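Long-range contact in putative (Helicobacter pylori J99, PDB 4R7K), which is of unknown function but belongs to the SRPBCC family, whose helix-grip fold commonly encloses a pocket for hydrophobic ligands: residues 116-121 and 142-147. Sequence-based numbering, arbitrary orientation.
Sequences DAILRL and LVEKLD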
loop_
_atom_site.group_PDB
_atom_site.type_symbol
_atom_site.label_atom_id
_atom_site.label_comp_id
_atom_site.label_asym_id
_atom_site.label_seq_id
_atom_site.Cartn_x
_atom_site.Cartn_y
_atom_site.Cartn_z
ATOM N N ASP A 116 -12.680 -30.848 12.869
ATOM C CA ASP A 116 -11.732 -30.653 13.983
ATOM C C ASP A 116 -10.483 -29.859 13.589
ATOM O O ASP A 116 -9.914 -29.175 14.405
ATOM C CB ASP A 116 -11.245 -32.006 14.543
ATOM C CG ASP A 116 -12.324 -32.761 15.307
ATOM O OD1 ASP A 116 -13.383 -32.172 15.595
ATOM O OD2 ASP A 116 -12.093 -33.945 15.647
ATOM N N ALA A 117 -10.039 -29.977 12.349
ATOM C CA ALA A 117 -8.801 -29.311 11.956
ATOM C C ALA A 117 -8.848 -28.474 10.679
ATOM O O ALA A 117 -7.821 -28.035 10.223
ATOM C CB ALA A 117 -7.699 -30.340 11.842
ATOM N N ILE A 118 -10.028 -28.248 10.139
ATOM C CA ILE A 118 -10.166 -27.457 8.934
ATOM C C ILE A 118 -11.561 -26.861 8.803
ATOM O O ILE A 118 -12.592 -27.518 9.079
ATOM C CB ILE A 118 -9.801 -28.279 7.681
ATOM C CG1 ILE A 118 -10.011 -27.425 6.434
ATOM C CG2 ILE A 118 -10.597 -29.566 7.655
ATOM C CD1 ILE A 118 -9.486 -28.002 5.126
ATOM N N LEU A 119 -11.575 -25.583 8.431
ATOM C CA LEU A 119 -12.783 -24.860 8.167
ATOM C C LEU A 119 -12.767 -24.421 6.722
ATOM O O LEU A 119 -11.788 -23.858 6.243
ATOM C CB LEU A 119 -12.882 -23.579 9.021
ATOM C CG LEU A 119 -13.996 -22.604 8.592
ATOM C CD1 LEU A 119 -15.344 -23.238 8.827
ATOM C CD2 LEU A 119 -13.927 -21.263 9.333
ATOM N N ARG A 120 -13.877 -24.639 6.049
ATOM C CA ARG A 120 -14.138 -24.085 4.738
ATOM C C ARG A 120 -15.379 -23.215 4.848
ATOM O O ARG A 120 -16.467 -23.678 5.237
ATOM C CB ARG A 120 -14.343 -25.184 3.725
ATOM C CG ARG A 120 -13.058 -25.950 3.424
ATOM C CD ARG A 120 -13.394 -27.241 2.665
ATOM N NE ARG A 120 -12.207 -28.014 2.317
ATOM C CZ ARG A 120 -11.464 -27.779 1.248
ATOM N NH1 ARG A 120 -11.742 -26.762 0.452
ATOM N NH2 ARG A 120 -10.420 -28.529 0.999
ATOM N N LEU A 121 -15.229 -21.953 4.497
ATOM C CA LEU A 121 -16.320 -21.005 4.621
ATOM C C LEU A 121 -16.296 -20.070 3.423
ATOM O O LEU A 121 -15.241 -19.622 3.013
ATOM C CB LEU A 121 -16.149 -20.177 5.900
ATOM C CG LEU A 121 -17.070 -18.951 6.072
ATOM C CD1 LEU A 121 -18.474 -19.443 6.345
ATOM C CD2 LEU A 121 -16.587 -18.130 7.260
ATOM N N LEU A 142 -10.262 -20.650 3.945
ATOM C CA LEU A 142 -9.820 -21.959 4.374
ATOM C C LEU A 142 -8.878 -21.762 5.541
ATOM O O LEU A 142 -7.801 -21.165 5.385
ATOM C CB LEU A 142 -9.121 -22.697 3.233
ATOM C CG LEU A 142 -8.954 -24.216 3.431
ATOM C CD1 LEU A 142 -8.672 -24.863 2.070
ATOM C CD2 LEU A 142 -7.827 -24.475 4.418
ATOM N N VAL A 143 -9.301 -22.236 6.712
ATOM C CA VAL A 143 -8.511 -22.150 7.944
ATOM C C VAL A 143 -8.167 -23.592 8.317
ATOM O O VAL A 143 -9.073 -24.426 8.396
ATOM C CB VAL A 143 -9.311 -21.503 9.106
ATOM C CG1 VAL A 143 -8.429 -21.396 10.360
ATOM C CG2 VAL A 143 -9.811 -20.103 8.757
ATOM N N GLU A 144 -6.879 -23.896 8.531
ATOM C CA GLU A 144 -6.489 -25.234 8.909
ATOM C C GLU A 144 -5.278 -25.337 9.803
ATOM O O GLU A 144 -4.371 -24.482 9.807
ATOM C CB GLU A 144 -6.268 -26.134 7.680
ATOM C CG GLU A 144 -5.127 -25.718 6.792
ATOM C CD GLU A 144 -4.922 -26.680 5.624
ATOM O OE1 GLU A 144 -5.339 -27.863 5.747
ATOM O OE2 GLU A 144 -4.331 -26.263 4.592
ATOM N N LYS A 145 -5.296 -26.395 10.596
ATOM C CA LYS A 145 -4.182 -26.756 11.450
ATOM C C LYS A 145 -3.089 -27.423 10.607
ATOM O O LYS A 145 -3.391 -28.300 9.770
ATOM C CB LYS A 145 -4.642 -27.796 12.452
ATOM C CG LYS A 145 -5.670 -27.364 13.459
ATOM C CD LYS A 145 -5.886 -28.548 14.419
ATOM C CE LYS A 145 -6.776 -28.234 15.584
ATOM N NZ LYS A 145 -6.087 -27.311 16.515
ATOM N N LEU A 146 -1.844 -27.016 10.808
ATOM C CA LEU A 146 -0.706 -27.590 10.098
ATOM C C LEU A 146 0.208 -28.197 11.146
ATOM O O LEU A 146 0.090 -27.876 12.329
ATOM C CB LEU A 146 0.078 -26.543 9.292
ATOM C CG LEU A 146 -0.636 -25.774 8.175
ATOM C CD1 LEU A 146 0.376 -24.962 7.429
ATOM C CD2 LEU A 146 -1.361 -26.742 7.258
ATOM N N ASP A 147 1.120 -29.059 10.713
ATOM C CA ASP A 147 2.061 -29.712 11.640
ATOM C C ASP A 147 2.818 -28.745 12.512
ATOM O O ASP A 147 3.105 -27.615 12.113
ATOM C CB ASP A 147 3.106 -30.521 10.874
ATOM C CG ASP A 147 2.564 -31.821 10.337
ATOM O OD1 ASP A 147 1.692 -32.419 11.003
ATOM O OD2 ASP A 147 3.039 -32.266 9.266
#
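Leu-119 and Val-143 meet as a hydrogen-bonded pair where strands 118-126 and 136-146, the two arms of an antiparallel hairpin, run side by side within the sheet. Each grips the other's backbone: Leu-119 N donates to Val-143 O (2.8 Å), and Val-143 N returns a bond to Leu-119 O (3.0 Å). The first is nearly straight, at 170° about the hydrogen. The two CB atoms sit 4.1 Å apart on the face covered by helix 57-65, where Val-61 touches Leu-119 and Phe-57 and Val-60 touch Val-143. The antiparallel sheet, together with the long C-terminal helix 174-190, is consistent with the helix-grip fold of SRPBCC proteins.

Packing on the opposite face is also close. With its CG1 anti to the backbone N (chi1 178°), Ile-118 carries CD1 to within 4.0 Å of Leu-142 CD2, while its CB lies alongside that of Glu-144. The other methyl branch of Leu-142, CD1, rests over one face of the Arg-120 guanidinium, offset toward its rim and 4.0 Å from NH1. Residues beyond the hairpin take up the charged ends: Arg-120 NH1 bonds to Ala-30 O, Glu-144 OE2 forms a salt bridge with Arg-152, and OE1 accepts a hydrogen bond from Asn-29.

Toward the hairpin's open end the contact thins into solvent. One last backbone bond, Lys-145 N to Ala-117 O (3.0 Å), ties the strand end at Lys-145 to Ala-117, which just precedes the other strand; its donor is tilted 25° from the carbonyl plane. Exposed Lys-145 then lays its aliphatic chain alongside Ala-117, Lys-145 CD coming to 3.6 Å from Ala-117 CB. The chemistry thus implies pairing carried chiefly by main-chain bonds and apolar contacts, with Arg-120 tied to the N-terminal segment at Ala-30 and Glu-144 to both Asn-29 and Arg-152 of the next strand.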